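Peroxisomal acyl-CoA oxidase 1A (Solanum lycopersicum, PDB 2FON) probably oxidises fatty acyl-CoA thioesters in peroxisomal beta-oxidation, using a bound FAD cofactor. Local coordinates at residues T403-A408 and G444-L449; A309-A314 and A434-A439. All coordinates share one frame; numbering follows the deposited sequence.

Contacts 1 and 2 lie in the helical C-alpha1 domain, near the centre of the folded chain, with centres about 10 Å apart. Their segments alternate along the sequence: 309-314, 403-408, 434-439, then 444-449. They sit on helices 297-328, 389-417, 429-436 and 446-462, the last three consecutive in the chain. The two contacts touch. Thr404 CG2 lies 3.3 Å from Tyr436 OH, and Thr407 CG2 lies 3.4 Å from Tyr436 CE2. Helix 389-417 thus meets parts of both. Both also reach the same FAD, contact 1 at its adenosine end and contact 2 at the flavin, so one buried helical core lies beside the two ends of the cofactor.

Contact 1 of 2, residues T403-A408 and G444-L449; sequences TTSATA and GDNVVL. With FAD (flavin-adenine dinucleotide), chain E.
Asn446 points its side-chain amide at Thr404 and Ser405 on helix 389-417. Asn446 ND2 donates to Thr404 OG1 at 3.0 Å. The hydroxyl oxygen lies close to the amide plane, but the bond is bent, with an N-H...O angle of 139°. The two side chains cross obliquely. Ser405 OG is a second neighbour of Asn446 ND2, at 3.2 Å. Thr404 OG1 sits between its own backbone N and carbonyl carbon (chi1 57°). There it also hydrogen-bonds to Lys400 O one turn back, while Ser405 OG pairs in the same way with Ser401 O. These bonds to the helix backbone hold both hydroxyls in place beside the amide.

The other end of the amide is held too. Lys400 NZ hydrogen-bonds to Asn446 OD1 and to Gly444 O, so both polar atoms of the buried Asn446 amide have partners.

Next to Asn446 in the chain, Asp445 is the N-cap of helix 446-462. Asp445 OD1 accepts from Val448 N at 3.2 Å through its anti lone pair. The same Asp445 OD1 accepts from FAD O2B, a ribose hydroxyl, at 2.8 Å, so one oxygen serves helix and cofactor. Val448 adds an apolar contact, with Val448 CG2 lying 3.6 Å from FAD C5A in the adenine. Ser163 hydrogen-bonds to the cofactor from the same chain, and Arg329 and Gln349 do so from the second subunit. The arrangement is an N-capped helix start in which the capping aspartate also binds the ribose of FAD, here within the helical C-alpha1 domain of the acyl-CoA oxidase.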
# COMPACT_ATOMS: atom_id res chain seq x y z
N THR B 403 -6.15 14.19 2.14
CA THR B 403 -4.87 14.25 1.45
C THR B 403 -3.92 13.19 1.92
O THR B 403 -3.15 12.65 1.10
CB THR B 403 -4.18 15.60 1.56
OG1 THR B 403 -3.94 15.87 2.92
CG2 THR B 403 -5.01 16.76 0.91
N THR B 404 -3.97 12.83 3.20
CA THR B 404 -3.09 11.76 3.60
C THR B 404 -3.50 10.37 3.07
O THR B 404 -2.63 9.56 2.89
CB THR B 404 -2.80 11.72 5.07
OG1 THR B 404 -4.05 11.61 5.79
CG2 THR B 404 -1.99 12.96 5.51
N SER B 405 -4.78 10.10 2.78
CA SER B 405 -5.09 8.83 2.07
C SER B 405 -4.69 8.85 0.63
O SER B 405 -4.26 7.82 0.09
CB SER B 405 -6.56 8.48 2.04
OG SER B 405 -7.09 8.74 3.28
N ALA B 406 -4.95 9.98 -0.02
CA ALA B 406 -4.74 10.02 -1.40
C ALA B 406 -3.24 9.77 -1.56
O ALA B 406 -2.81 8.93 -2.42
CB ALA B 406 -5.10 11.33 -1.92
N THR B 407 -2.46 10.42 -0.68
CA THR B 407 -1.02 10.39 -0.80
C THR B 407 -0.49 8.98 -0.48
O THR B 407 0.20 8.37 -1.31
CB THR B 407 -0.33 11.58 -0.02
OG1 THR B 407 -0.73 12.83 -0.61
CG2 THR B 407 1.22 11.47 0.02
N ALA B 408 -0.84 8.42 0.66
CA ALA B 408 -0.44 7.01 0.91
C ALA B 408 -0.82 6.07 -0.24
O ALA B 408 -0.02 5.33 -0.72
CB ALA B 408 -1.00 6.49 2.24
N GLY B 444 -4.72 12.39 14.53
CA GLY B 444 -6.04 11.95 14.04
C GLY B 444 -6.06 10.83 13.01
O GLY B 444 -5.58 11.00 11.88
N ASP B 445 -6.63 9.69 13.38
CA ASP B 445 -6.99 8.64 12.45
C ASP B 445 -7.85 9.17 11.30
O ASP B 445 -8.86 9.82 11.55
CB ASP B 445 -7.82 7.62 13.20
CG ASP B 445 -8.08 6.36 12.38
OD1 ASP B 445 -9.14 6.29 11.70
OD2 ASP B 445 -7.21 5.43 12.40
N ASN B 446 -7.49 8.85 10.04
CA ASN B 446 -8.17 9.41 8.89
C ASN B 446 -9.65 9.18 8.89
O ASN B 446 -10.45 10.12 8.68
CB ASN B 446 -7.61 8.90 7.62
CG ASN B 446 -6.38 9.62 7.23
OD1 ASN B 446 -6.01 10.59 7.86
ND2 ASN B 446 -5.72 9.17 6.13
N VAL B 447 -10.05 7.95 9.15
CA VAL B 447 -11.50 7.69 9.21
C VAL B 447 -12.16 8.38 10.40
O VAL B 447 -13.27 8.85 10.29
CB VAL B 447 -11.83 6.16 9.16
CG1 VAL B 447 -13.37 5.90 9.15
CG2 VAL B 447 -11.11 5.49 7.95
N VAL B 448 -11.50 8.45 11.55
CA VAL B 448 -12.11 9.15 12.68
C VAL B 448 -12.28 10.65 12.45
O VAL B 448 -13.27 11.28 12.86
CB VAL B 448 -11.37 8.88 13.97
CG1 VAL B 448 -11.61 9.98 15.00
CG2 VAL B 448 -11.83 7.55 14.52
N LEU B 449 -11.34 11.23 11.73
CA LEU B 449 -11.51 12.59 11.37
C LEU B 449 -12.66 12.77 10.40
O LEU B 449 -13.36 13.81 10.43
CB LEU B 449 -10.24 13.17 10.80
CG LEU B 449 -9.13 13.33 11.81
CD1 LEU B 449 -7.91 13.71 11.04
CD2 LEU B 449 -9.49 14.37 12.76
PA FAD E . -7.38 3.63 16.95
O1A FAD E . -8.14 4.84 17.31
O2A FAD E . -7.23 2.66 18.08
O5B FAD E . -8.08 3.03 15.68
C5B FAD E . -8.04 1.64 15.49
C4B FAD E . -9.05 1.30 14.37
O4B FAD E . -10.34 1.53 14.88
C3B FAD E . -8.90 2.24 13.18
O3B FAD E . -9.29 1.50 12.09
C2B FAD E . -9.89 3.34 13.44
O2B FAD E . -10.46 3.92 12.32
C1B FAD E . -10.97 2.54 14.14
N9A FAD E . -11.72 3.39 15.04
C8A FAD E . -11.28 3.94 16.21
N7A FAD E . -12.27 4.69 16.69
C5A FAD E . -13.33 4.62 15.86
C6A FAD E . -14.62 5.15 15.90
N6A FAD E . -15.01 5.94 16.92
N1A FAD E . -15.49 4.85 14.87
C2A FAD E . -15.09 4.08 13.82
N3A FAD E . -13.83 3.54 13.80
C4A FAD E . -12.97 3.80 14.80
N1 FAD E . 1.66 9.74 19.73
C2 FAD E . 2.17 10.72 20.57
O2 FAD E . 1.50 11.06 21.54
N3 FAD E . 3.40 11.32 20.31
C4 FAD E . 4.12 10.92 19.20
O4 FAD E . 5.22 11.42 18.98
C4X FAD E . 3.62 9.93 18.35
N5 FAD E . 4.35 9.49 17.24
C5X FAD E . 3.82 8.50 16.44
C6 FAD E . 4.55 8.06 15.37
C7 FAD E . 4.06 7.04 14.61
C7M FAD E . 4.94 6.67 13.47
C8 FAD E . 2.82 6.45 14.88
C8M FAD E . 2.21 5.35 14.04
C9 FAD E . 2.07 6.90 15.95
C9A FAD E . 2.58 7.93 16.73
N10 FAD E . 1.88 8.39 17.84
C10 FAD E . 2.39 9.35 18.64
C1' FAD E . 0.53 7.85 18.21
C2' FAD E . -0.35 8.42 17.08
O2' FAD E . -0.31 9.80 17.12
C3' FAD E . -1.83 8.12 17.10
O3' FAD E . -2.50 8.74 18.17
C4' FAD E . -2.15 6.65 17.03
O4' FAD E . -1.61 6.12 15.80
C5' FAD E . -3.64 6.62 17.07
O5' FAD E . -3.86 5.35 16.51
P FAD E . -4.64 4.20 17.26
O1P FAD E . -3.79 2.98 17.31
O2P FAD E . -5.26 4.63 18.57
O3P FAD E . -5.94 4.06 16.32

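Contact 2 of 2, residues A309-A314 and A434-A439; sequences ADASLA and AVYVPA. With FAD (flavin-adenine dinucleotide), chain E.
Within the helical C-alpha1 domain of the acyl-CoA oxidase fold, Tyr436 reaches across to helix 297-328 and meets Ala311 and Ala314. The tyrosine is followed in the chain by a short 3-10 segment, residues 437-439. Its ring leans obliquely on small residues. Ala314 CB lies 3.4 Å from Tyr436 CD1. One turn earlier, Ala311 CB lies 3.3 Å from Tyr436 OH. The backbone of Asp310 is close as well, with Asp310 O 4.2 Å from Tyr436 CE1. These are apolar and van der Waals contacts. Tyr436 CG stands anti to the backbone N (chi1 -172°), which extends the ring toward the neighbouring helix.

Ala439, from the 3-10 segment, lays its CB over one face of the Tyr436 ring, 3.7 Å above the plane and toward the rim. Ile411 of helix 389-417 also packs on the tyrosine. An alanine in place of Tyr436 would remove the ring, and the methyl groups of Ala311 and Ala314 would probably lose their contact with this segment and a gap would open between the helices.

The 3-10 segment leads on to the cofactor. Pro438 packs on Tyr423 of the second subunit, and its O hydrogen-bonds to Thr441 OG1. Pro438 CB lies 3.4 Å from FAD C7M, a methyl carbon of the flavin.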
# COMPACT_ATOMS: atom_id res chain seq x y z
N ALA B 309 0.64 20.20 3.86
CA ALA B 309 1.89 20.57 3.19
C ALA B 309 2.81 19.34 2.97
O ALA B 309 3.19 19.04 1.84
CB ALA B 309 2.59 21.63 3.98
N ASP B 310 3.13 18.62 4.03
CA ASP B 310 3.89 17.41 3.84
C ASP B 310 3.22 16.38 2.88
O ASP B 310 3.90 15.61 2.23
CB ASP B 310 4.33 16.81 5.17
CG ASP B 310 5.43 17.68 5.88
OD1 ASP B 310 5.89 18.75 5.33
OD2 ASP B 310 5.81 17.28 7.04
N ALA B 311 1.89 16.38 2.75
CA ALA B 311 1.27 15.46 1.79
C ALA B 311 1.65 15.82 0.39
O ALA B 311 2.08 14.98 -0.37
CB ALA B 311 -0.21 15.42 1.95
N SER B 312 1.56 17.08 0.05
CA SER B 312 2.02 17.49 -1.22
C SER B 312 3.51 17.19 -1.33
O SER B 312 3.99 16.91 -2.43
CB SER B 312 1.72 18.99 -1.47
OG SER B 312 2.66 19.87 -0.90
N LEU B 313 4.25 17.21 -0.23
CA LEU B 313 5.66 16.95 -0.41
C LEU B 313 5.90 15.47 -0.79
O LEU B 313 6.36 15.19 -1.88
CB LEU B 313 6.50 17.47 0.78
CG LEU B 313 7.95 17.01 0.88
CD1 LEU B 313 8.82 17.78 -0.04
CD2 LEU B 313 8.51 17.04 2.35
N ALA B 314 5.53 14.52 0.06
CA ALA B 314 5.56 13.09 -0.35
C ALA B 314 4.87 12.78 -1.76
O ALA B 314 5.44 12.11 -2.59
CB ALA B 314 4.99 12.20 0.77
N ALA B 434 6.91 3.57 3.46
CA ALA B 434 7.07 3.26 4.86
C ALA B 434 7.11 4.49 5.75
O ALA B 434 6.35 4.56 6.76
CB ALA B 434 8.28 2.38 5.10
N VAL B 435 8.00 5.44 5.42
CA VAL B 435 8.03 6.71 6.16
C VAL B 435 6.69 7.48 6.06
O VAL B 435 6.33 8.17 6.98
CB VAL B 435 9.08 7.76 5.63
CG1 VAL B 435 8.95 9.05 6.43
CG2 VAL B 435 10.46 7.27 5.74
N TYR B 436 6.00 7.42 4.95
CA TYR B 436 4.87 8.31 4.81
C TYR B 436 3.66 7.87 5.58
O TYR B 436 2.92 8.68 6.17
CB TYR B 436 4.42 8.49 3.36
CG TYR B 436 3.39 9.57 3.34
CD1 TYR B 436 3.76 10.88 3.63
CD2 TYR B 436 2.00 9.27 3.17
CE1 TYR B 436 2.82 11.87 3.69
CE2 TYR B 436 1.06 10.27 3.22
CZ TYR B 436 1.48 11.57 3.48
OH TYR B 436 0.58 12.61 3.53
N VAL B 437 3.43 6.57 5.53
CA VAL B 437 2.16 6.01 5.91
C VAL B 437 1.61 6.34 7.34
O VAL B 437 0.41 6.56 7.47
CB VAL B 437 2.08 4.54 5.51
CG1 VAL B 437 2.65 3.67 6.60
CG2 VAL B 437 0.58 4.22 5.10
N PRO B 438 2.52 6.48 8.35
CA PRO B 438 1.96 6.86 9.66
C PRO B 438 1.09 8.14 9.62
O PRO B 438 0.16 8.28 10.42
CB PRO B 438 3.21 7.03 10.59
CG PRO B 438 4.35 6.57 9.83
CD PRO B 438 4.01 6.42 8.38
N ALA B 439 1.35 9.04 8.69
CA ALA B 439 0.43 10.18 8.39
C ALA B 439 -1.05 9.83 8.47
O ALA B 439 -1.85 10.64 8.93
CB ALA B 439 0.74 10.82 7.01
PA FAD E . -7.38 3.63 16.95
O1A FAD E . -8.14 4.84 17.31
O2A FAD E . -7.23 2.66 18.08
O5B FAD E . -8.08 3.03 15.68
C5B FAD E . -8.04 1.64 15.49
C4B FAD E . -9.05 1.30 14.37
O4B FAD E . -10.34 1.53 14.88
C3B FAD E . -8.90 2.24 13.18
O3B FAD E . -9.29 1.50 12.09
C2B FAD E . -9.89 3.34 13.44
O2B FAD E . -10.46 3.92 12.32
C1B FAD E . -10.97 2.54 14.14
N9A FAD E . -11.72 3.39 15.04
C8A FAD E . -11.28 3.94 16.21
N7A FAD E . -12.27 4.69 16.69
C5A FAD E . -13.33 4.62 15.86
C6A FAD E . -14.62 5.15 15.90
N6A FAD E . -15.01 5.94 16.92
N1A FAD E . -15.49 4.85 14.87
C2A FAD E . -15.09 4.08 13.82
N3A FAD E . -13.83 3.54 13.80
C4A FAD E . -12.97 3.80 14.80
N1 FAD E . 1.66 9.74 19.73
C2 FAD E . 2.17 10.72 20.57
O2 FAD E . 1.50 11.06 21.54
N3 FAD E . 3.40 11.32 20.31
C4 FAD E . 4.12 10.92 19.20
O4 FAD E . 5.22 11.42 18.98
C4X FAD E . 3.62 9.93 18.35
N5 FAD E . 4.35 9.49 17.24
C5X FAD E . 3.82 8.50 16.44
C6 FAD E . 4.55 8.06 15.37
C7 FAD E . 4.06 7.04 14.61
C7M FAD E . 4.94 6.67 13.47
C8 FAD E . 2.82 6.45 14.88
C8M FAD E . 2.21 5.35 14.04
C9 FAD E . 2.07 6.90 15.95
C9A FAD E . 2.58 7.93 16.73
N10 FAD E . 1.88 8.39 17.84
C10 FAD E . 2.39 9.35 18.64
C1' FAD E . 0.53 7.85 18.21
C2' FAD E . -0.35 8.42 17.08
O2' FAD E . -0.31 9.80 17.12
C3' FAD E . -1.83 8.12 17.10
O3' FAD E . -2.50 8.74 18.17
C4' FAD E . -2.15 6.65 17.03
O4' FAD E . -1.61 6.12 15.80
C5' FAD E . -3.64 6.62 17.07
O5' FAD E . -3.86 5.35 16.51
P FAD E . -4.64 4.20 17.26
O1P FAD E . -3.79 2.98 17.31
O2P FAD E . -5.26 4.63 18.57
O3P FAD E . -5.94 4.06 16.32